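Local coordinates for protein putative chitobiase (Bacteroides thetaiotaomicron, PDB 3HNM) that is of unknown function but, as a putative chitobiase fragment with an F5/8 type C domain, binds a magnesium ion and probably recognises carbohydrate, at residues L77-A83 against P125-V131; S19-N25 against P64-D70. All blocks are in the same frame, centred on the assembly; numbering follows the deposited sequence.

From the N terminus, strand 20-23 is the first to be paired. Contact 2 (19-25 with 64-70) brings it against strand 65-71 and closes a loop of 38 residues, which holds helix 32-35, strand 53-54 and the magnesium ligands Ser43, Asp46, Asn48 and Thr51. A short connection then carries the chain across to strand 74-83 of the other sheet. Contact 1 (77-83 with 125-131) closes a second loop, of 41 residues, including strands 100-105 and 111-115. The two closures follow in series, neither nested nor crossed. Their centres lie about 17 Å apart, on opposite sides of the chain's centre: contact 2 at an edge of the five-stranded sheet, contact 1 at an edge of the four-stranded one.

Contact 1: residues L77-A83 against P125-V131; sequences LFRFGFA and PNVNMDV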
loop_
_atom_site.group_PDB
_atom_site.type_symbol
_atom_site.label_atom_id
_atom_site.label_comp_id
_atom_site.label_asym_id
_atom_site.label_seq_id
_atom_site.Cartn_x
_atom_site.Cartn_y
_atom_site.Cartn_z
ATOM N N LEU A 77 11.037 -2.618 10.711
ATOM C CA LEU A 77 10.257 -1.423 10.367
ATOM C C LEU A 77 10.124 -0.356 11.448
ATOM O O LEU A 77 9.733 -0.647 12.576
ATOM C CB LEU A 77 8.841 -1.808 9.904
ATOM C CG LEU A 77 8.624 -2.783 8.745
ATOM C CD1 LEU A 77 9.568 -2.459 7.592
ATOM C CD2 LEU A 77 8.869 -4.184 9.242
ATOM N N PHE A 78 10.437 0.885 11.089
ATOM C CA PHE A 78 10.317 2.004 12.021
ATOM C C PHE A 78 9.047 2.750 11.658
ATOM O O PHE A 78 8.285 3.157 12.529
ATOM C CB PHE A 78 11.492 2.983 11.902
ATOM C CG PHE A 78 12.833 2.342 11.988
ATOM C CD1 PHE A 78 13.100 1.380 12.959
ATOM C CD2 PHE A 78 13.836 2.706 11.096
ATOM C CE1 PHE A 78 14.358 0.774 13.046
ATOM C CE2 PHE A 78 15.097 2.117 11.160
ATOM C CZ PHE A 78 15.364 1.143 12.140
ATOM N N ARG A 79 8.837 2.941 10.358
ATOM C CA ARG A 79 7.650 3.629 9.862
ATOM C C ARG A 79 7.079 2.913 8.654
ATOM O O ARG A 79 7.686 1.982 8.127
ATOM C CB ARG A 79 7.959 5.080 9.474
ATOM C CG ARG A 79 8.343 5.979 10.633
ATOM C CD ARG A 79 8.187 7.446 10.258
ATOM N NE ARG A 79 9.219 8.288 10.860
ATOM C CZ ARG A 79 10.499 8.267 10.498
ATOM N NH1 ARG A 79 10.906 7.449 9.533
ATOM N NH2 ARG A 79 11.369 9.064 11.104
ATOM N N PHE A 80 5.900 3.367 8.234
ATOM C CA PHE A 80 5.185 2.826 7.083
ATOM C C PHE A 80 4.191 3.883 6.623
ATOM O O PHE A 80 3.661 4.643 7.429
ATOM C CB PHE A 80 4.442 1.541 7.472
ATOM C CG PHE A 80 3.550 0.992 6.389
ATOM C CD1 PHE A 80 2.296 1.547 6.152
ATOM C CD2 PHE A 80 3.981 -0.054 5.582
ATOM C CE1 PHE A 80 1.491 1.076 5.128
ATOM C CE2 PHE A 80 3.178 -0.532 4.553
ATOM C CZ PHE A 80 1.933 0.035 4.327
ATOM N N GLY A 81 3.941 3.939 5.324
ATOM C CA GLY A 81 2.997 4.916 4.822
ATOM C C GLY A 81 2.693 4.673 3.365
ATOM O O GLY A 81 3.226 3.749 2.762
ATOM N N PHE A 82 1.835 5.500 2.791
ATOM C CA PHE A 82 1.487 5.353 1.384
ATOM C C PHE A 82 1.264 6.730 0.781
ATOM O O PHE A 82 1.348 7.740 1.481
ATOM C CB PHE A 82 0.228 4.480 1.241
ATOM C CG PHE A 82 -0.945 4.957 2.064
ATOM C CD1 PHE A 82 -1.790 5.960 1.587
ATOM C CD2 PHE A 82 -1.199 4.410 3.324
ATOM C CE1 PHE A 82 -2.866 6.407 2.350
ATOM C CE2 PHE A 82 -2.275 4.853 4.097
ATOM C CZ PHE A 82 -3.110 5.852 3.609
ATOM N N ALA A 83 0.992 6.776 -0.515
ATOM C CA ALA A 83 0.749 8.047 -1.184
ATOM C C ALA A 83 -0.321 7.937 -2.281
ATOM O O ALA A 83 -0.127 7.261 -3.293
ATOM C CB ALA A 83 2.048 8.574 -1.779
ATOM N N PRO A 125 -1.923 13.756 -0.214
ATOM C CA PRO A 125 -0.544 13.584 -0.668
ATOM C C PRO A 125 0.154 12.326 -0.143
ATOM O O PRO A 125 0.352 11.350 -0.886
ATOM C CB PRO A 125 0.117 14.875 -0.208
ATOM C CG PRO A 125 -0.984 15.882 -0.448
ATOM C CD PRO A 125 -2.186 15.158 0.141
ATOM N N ASN A 126 0.545 12.347 1.127
ATOM C CA ASN A 126 1.203 11.185 1.724
ATOM C C ASN A 126 0.594 10.951 3.089
ATOM O O ASN A 126 0.048 11.868 3.697
ATOM C CB ASN A 126 2.708 11.411 1.889
ATOM C CG ASN A 126 3.444 11.518 0.566
ATOM O OD1 ASN A 126 3.452 12.564 -0.082
ATOM N ND2 ASN A 126 4.083 10.432 0.169
ATOM N N VAL A 127 0.665 9.707 3.549
ATOM C CA VAL A 127 0.152 9.328 4.861
ATOM C C VAL A 127 1.106 8.308 5.453
ATOM O O VAL A 127 1.072 7.132 5.095
ATOM C CB VAL A 127 -1.245 8.697 4.792
ATOM C CG1 VAL A 127 -1.614 8.138 6.150
ATOM C CG2 VAL A 127 -2.265 9.733 4.364
ATOM N N ASN A 128 1.976 8.788 6.339
ATOM C CA ASN A 128 2.971 7.954 7.009
ATOM C C ASN A 128 2.572 7.810 8.479
ATOM O O ASN A 128 1.865 8.659 9.028
ATOM C CB ASN A 128 4.358 8.592 6.901
ATOM C CG ASN A 128 4.863 8.670 5.472
ATOM O OD1 ASN A 128 5.860 9.335 5.203
ATOM N ND2 ASN A 128 4.190 7.986 4.553
HETATM N N MSE A 129 3.032 6.741 9.115
HETATM C CA MSE A 129 2.691 6.484 10.505
HETATM C C MSE A 129 3.868 5.861 11.255
HETATM O O MSE A 129 4.615 5.062 10.693
HETATM C CB MSE A 129 1.512 5.522 10.538
HETATM C CG MSE A 129 1.874 4.162 9.935
HETATM SE SE MSE A 129 0.367 3.176 9.213
HETATM C CE MSE A 129 0.357 4.014 7.480
ATOM N N ASP A 130 4.041 6.221 12.521
ATOM C CA ASP A 130 5.120 5.631 13.289
ATOM C C ASP A 130 4.669 4.248 13.762
ATOM O O ASP A 130 3.701 4.113 14.512
ATOM C CB ASP A 130 5.500 6.523 14.476
ATOM C CG ASP A 130 6.437 7.664 14.077
ATOM O OD1 ASP A 130 7.217 7.471 13.115
ATOM O OD2 ASP A 130 6.405 8.738 14.733
ATOM N N VAL A 131 5.384 3.228 13.300
ATOM C CA VAL A 131 5.091 1.836 13.616
ATOM C C VAL A 131 6.071 1.243 14.633
ATOM O O VAL A 131 7.285 1.314 14.442
ATOM C CB VAL A 131 5.123 0.993 12.307
ATOM C CG1 VAL A 131 5.900 -0.310 12.499
ATOM C CG2 VAL A 131 3.707 0.702 11.868
#
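Phe80 pairs with Met129 and Phe82 with Val127 as antiparallel hydrogen-bonded pairs, with the axes of strands 79-83 and 127-131 at 169°. Each pair has bonds in both directions: Met129 N lies 2.8 Å from Phe80 O, and Val127 N 2.9 Å from Phe82 O. Val131 N adds a fifth backbone bond, to Phe78 O.

The main apolar contacts, those of Phe80, Phe82, Val127 and Met129, share one face of the sheet. The chi1 of Phe82 (53°) sets CG between its backbone N and carbonyl carbon and lays the ring beside Val127, whose CB stands over one ring face 3.9 Å from the centroid, a CH-pi contact. The same ring meets Trp117 edge-to-face and also touches Phe141. Met129, a selenomethionine, instead meets Phe80 at the ring edge, with CE near the ring plane and 3.4 Å from CD1. Its SE is 5.2 Å from the Phe80 ring centroid, an oblique Met-aromatic contact. An alanine in place of Phe82 would probably leave Val127 without its ring partner and open a gap beside Trp117 and Phe141.

Polar groups hold the other face. Arg79 and Asp130 point the same way, and NE of Arg79 forms a salt bridge to OD1 of Asp130 at 3.1 Å, the guanidinium and carboxylate planes 37° apart. Arg79 also makes a cation-pi contact with Trp163. Further along, Asn128 ND2 approaches Gly81 CA on the side where a side chain would project.

The chemistry thus separates by face: Phe80, Phe82, Val127 and Met129 supply the four-stranded sheet's share of the beta-sandwich core, where both rings meet Phe141 of the facing sheet, while the ion pair lies on the outer side.

Contact 2: residues S19-N25 against P64-D70; sequences SVIDFNN and PYYFVFD
Asp22 extends its carboxylate anti to its backbone N (chi1 180°), while Tyr66 places its ring between its own N and carbonyl carbon (chi1 77°); together these torsions bring Tyr66 OH to Asp22 OD2. The hydroxyl donates to the syn side of OD2 over 3.0 Å, somewhat out of the carboxylate plane, and the carboxylate stands nearly perpendicular to the ring, at 82°, with OD2 near the ring plane at its edge.

Phe23 C and Asn24 N lie over one face of the same ring, toward its rim, and Asn24 CB comes to 3.3 Å from Tyr66 CE2. The Asn24 amide is gripped at both ends: ND2 donates to Pro64 O at 3.0 Å, in the carbonyl plane, while OD1 receives Tyr66 N from above its carbonyl plane. This side chain thus occupies two backbone groups of segment 64-70, Pro64 O and Tyr66 N, just past the end of strand 20-23. Next to it the Asn25 amide stacks over the Tyr65 ring, CG lying 3.5 Å from Tyr65 CE1; Arg56 N bonds to Asn25 OD1, and Tyr65 OH bonds to Glu61 O, so both groups are fixed from outside as well.

Farther back, Ile21 N bonds to Val68 O at 3.0 Å and Val68 N to Asp22 O, so that Ile21 and Asp22 both face Val68 in a classic beta bulge. On the opposite sheet face, Val20 CG2 meets the edge of the Phe69 ring, and Phe23 CB lies 3.6 Å from Phe67 CD1.

Strand 20-23 is an outermost strand of the five-stranded sheet. Strand 65-71 bonds on its far side to strand 138-146, through Ile143, Phe141 and Ile139, while the Phe67 ring meets Trp53, of strand 53-54 in the other sheet, edge-to-face.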
loop_
_atom_site.group_PDB
_atom_site.type_symbol
_atom_site.label_atom_id
_atom_site.label_comp_id
_atom_site.label_asym_id
_atom_site.label_seq_id
_atom_site.Cartn_x
_atom_site.Cartn_y
_atom_site.Cartn_z
ATOM N N SER A 19 7.774 -7.314 -3.995
ATOM C CA SER A 19 6.848 -7.952 -4.921
ATOM C C SER A 19 5.531 -8.366 -4.250
ATOM O O SER A 19 5.535 -9.218 -3.364
ATOM C CB SER A 19 7.519 -9.176 -5.539
ATOM O OG SER A 19 8.283 -9.866 -4.567
ATOM N N VAL A 20 4.416 -7.769 -4.676
ATOM C CA VAL A 20 3.110 -8.079 -4.107
ATOM C C VAL A 20 2.803 -9.551 -4.303
ATOM O O VAL A 20 2.407 -9.982 -5.391
ATOM C CB VAL A 20 2.001 -7.235 -4.754
ATOM C CG1 VAL A 20 0.657 -7.586 -4.153
ATOM C CG2 VAL A 20 2.283 -5.769 -4.535
ATOM N N ILE A 21 2.988 -10.305 -3.221
ATOM C CA ILE A 21 2.788 -11.748 -3.202
ATOM C C ILE A 21 1.330 -12.129 -2.941
ATOM O O ILE A 21 0.961 -13.300 -3.024
ATOM C CB ILE A 21 3.733 -12.417 -2.142
ATOM C CG1 ILE A 21 3.786 -13.931 -2.356
ATOM C CG2 ILE A 21 3.245 -12.127 -0.712
ATOM C CD1 ILE A 21 4.510 -14.678 -1.240
ATOM N N ASP A 22 0.490 -11.153 -2.624
ATOM C CA ASP A 22 -0.914 -11.471 -2.414
ATOM C C ASP A 22 -1.829 -10.263 -2.269
ATOM O O ASP A 22 -1.458 -9.246 -1.681
ATOM C CB ASP A 22 -1.071 -12.397 -1.209
ATOM C CG ASP A 22 -2.512 -12.755 -0.949
ATOM O OD1 ASP A 22 -3.313 -12.706 -1.899
ATOM O OD2 ASP A 22 -2.862 -13.092 0.193
ATOM N N PHE A 23 -3.026 -10.379 -2.829
ATOM C CA PHE A 23 -4.009 -9.312 -2.743
ATOM C C PHE A 23 -5.397 -9.901 -2.978
ATOM O O PHE A 23 -5.523 -11.081 -3.313
ATOM C CB PHE A 23 -3.678 -8.202 -3.758
ATOM C CG PHE A 23 -3.706 -8.655 -5.198
ATOM C CD1 PHE A 23 -4.902 -8.689 -5.905
ATOM C CD2 PHE A 23 -2.541 -9.062 -5.840
ATOM C CE1 PHE A 23 -4.943 -9.124 -7.229
ATOM C CE2 PHE A 23 -2.568 -9.499 -7.162
ATOM C CZ PHE A 23 -3.775 -9.528 -7.852
ATOM N N ASN A 24 -6.435 -9.095 -2.781
ATOM C CA ASN A 24 -7.798 -9.575 -2.973
ATOM C C ASN A 24 -8.630 -8.689 -3.900
ATOM O O ASN A 24 -9.785 -9.004 -4.188
ATOM C CB ASN A 24 -8.511 -9.722 -1.615
ATOM C CG ASN A 24 -9.052 -8.397 -1.076
ATOM O OD1 ASN A 24 -8.448 -7.343 -1.253
ATOM N ND2 ASN A 24 -10.185 -8.456 -0.398
ATOM N N ASN A 25 -8.054 -7.588 -4.378
ATOM C CA ASN A 25 -8.815 -6.694 -5.248
ATOM C C ASN A 25 -7.972 -5.795 -6.158
ATOM O O ASN A 25 -7.123 -5.029 -5.699
ATOM C CB ASN A 25 -9.768 -5.860 -4.362
ATOM C CG ASN A 25 -10.712 -4.977 -5.154
ATOM O OD1 ASN A 25 -10.284 -4.003 -5.745
ATOM N ND2 ASN A 25 -12.004 -5.316 -5.163
ATOM N N PRO A 64 -12.960 -5.037 3.136
ATOM C CA PRO A 64 -11.633 -4.464 2.949
ATOM C C PRO A 64 -10.774 -5.081 1.865
ATOM O O PRO A 64 -10.907 -6.258 1.519
ATOM C CB PRO A 64 -11.003 -4.684 4.298
ATOM C CG PRO A 64 -11.422 -6.088 4.554
ATOM C CD PRO A 64 -12.900 -6.088 4.165
ATOM N N TYR A 65 -9.857 -4.250 1.378
ATOM C CA TYR A 65 -8.888 -4.597 0.349
ATOM C C TYR A 65 -7.554 -4.721 1.057
ATOM O O TYR A 65 -7.212 -3.867 1.871
ATOM C CB TYR A 65 -8.802 -3.467 -0.658
ATOM C CG TYR A 65 -10.108 -3.118 -1.312
ATOM C CD1 TYR A 65 -11.096 -4.080 -1.486
ATOM C CD2 TYR A 65 -10.297 -1.865 -1.894
ATOM C CE1 TYR A 65 -12.228 -3.811 -2.236
ATOM C CE2 TYR A 65 -11.425 -1.585 -2.652
ATOM C CZ TYR A 65 -12.382 -2.567 -2.826
ATOM O OH TYR A 65 -13.455 -2.347 -3.652
ATOM N N TYR A 66 -6.792 -5.761 0.747
ATOM C CA TYR A 66 -5.511 -5.942 1.412
ATOM C C TYR A 66 -4.433 -6.354 0.438
ATOM O O TYR A 66 -4.715 -6.806 -0.664
ATOM C CB TYR A 66 -5.641 -6.993 2.495
ATOM C CG TYR A 66 -5.665 -8.382 1.963
ATOM C CD1 TYR A 66 -4.490 -9.057 1.694
ATOM C CD2 TYR A 66 -6.862 -9.029 1.728
ATOM C CE1 TYR A 66 -4.505 -10.360 1.202
ATOM C CE2 TYR A 66 -6.895 -10.333 1.235
ATOM C CZ TYR A 66 -5.713 -10.996 0.975
ATOM O OH TYR A 66 -5.745 -12.296 0.515
ATOM N N PHE A 67 -3.190 -6.199 0.857
ATOM C CA PHE A 67 -2.072 -6.533 0.007
ATOM C C PHE A 67 -0.996 -7.100 0.890
ATOM O O PHE A 67 -0.874 -6.687 2.032
ATOM C CB PHE A 67 -1.540 -5.274 -0.641
ATOM C CG PHE A 67 -2.542 -4.541 -1.453
ATOM C CD1 PHE A 67 -2.726 -4.865 -2.784
ATOM C CD2 PHE A 67 -3.239 -3.464 -0.914
ATOM C CE1 PHE A 67 -3.581 -4.119 -3.582
ATOM C CE2 PHE A 67 -4.104 -2.706 -1.702
ATOM C CZ PHE A 67 -4.272 -3.031 -3.039
ATOM N N VAL A 68 -0.205 -8.020 0.363
ATOM C CA VAL A 68 0.860 -8.625 1.145
ATOM C C VAL A 68 2.173 -8.449 0.408
ATOM O O VAL A 68 2.489 -9.210 -0.503
ATOM C CB VAL A 68 0.593 -10.124 1.351
ATOM C CG1 VAL A 68 1.644 -10.724 2.263
ATOM C CG2 VAL A 68 -0.807 -10.323 1.905
ATOM N N PHE A 69 2.940 -7.443 0.799
ATOM C CA PHE A 69 4.211 -7.164 0.143
ATOM C C PHE A 69 5.340 -8.027 0.653
ATOM O O PHE A 69 5.497 -8.189 1.853
ATOM C CB PHE A 69 4.564 -5.710 0.365
ATOM C CG PHE A 69 3.466 -4.778 -0.006
ATOM C CD1 PHE A 69 3.147 -4.564 -1.340
ATOM C CD2 PHE A 69 2.738 -4.116 0.974
ATOM C CE1 PHE A 69 2.122 -3.700 -1.690
ATOM C CE2 PHE A 69 1.708 -3.246 0.631
ATOM C CZ PHE A 69 1.400 -3.038 -0.701
ATOM N N ASP A 70 6.134 -8.580 -0.254
ATOM C CA ASP A 70 7.273 -9.399 0.157
ATOM C C ASP A 70 8.569 -8.609 -0.062
ATOM O O ASP A 70 9.080 -8.556 -1.176
ATOM C CB ASP A 70 7.329 -10.701 -0.644
ATOM C CG ASP A 70 8.429 -11.617 -0.162
ATOM O OD1 ASP A 70 9.374 -11.088 0.469
ATOM O OD2 ASP A 70 8.361 -12.848 -0.412
#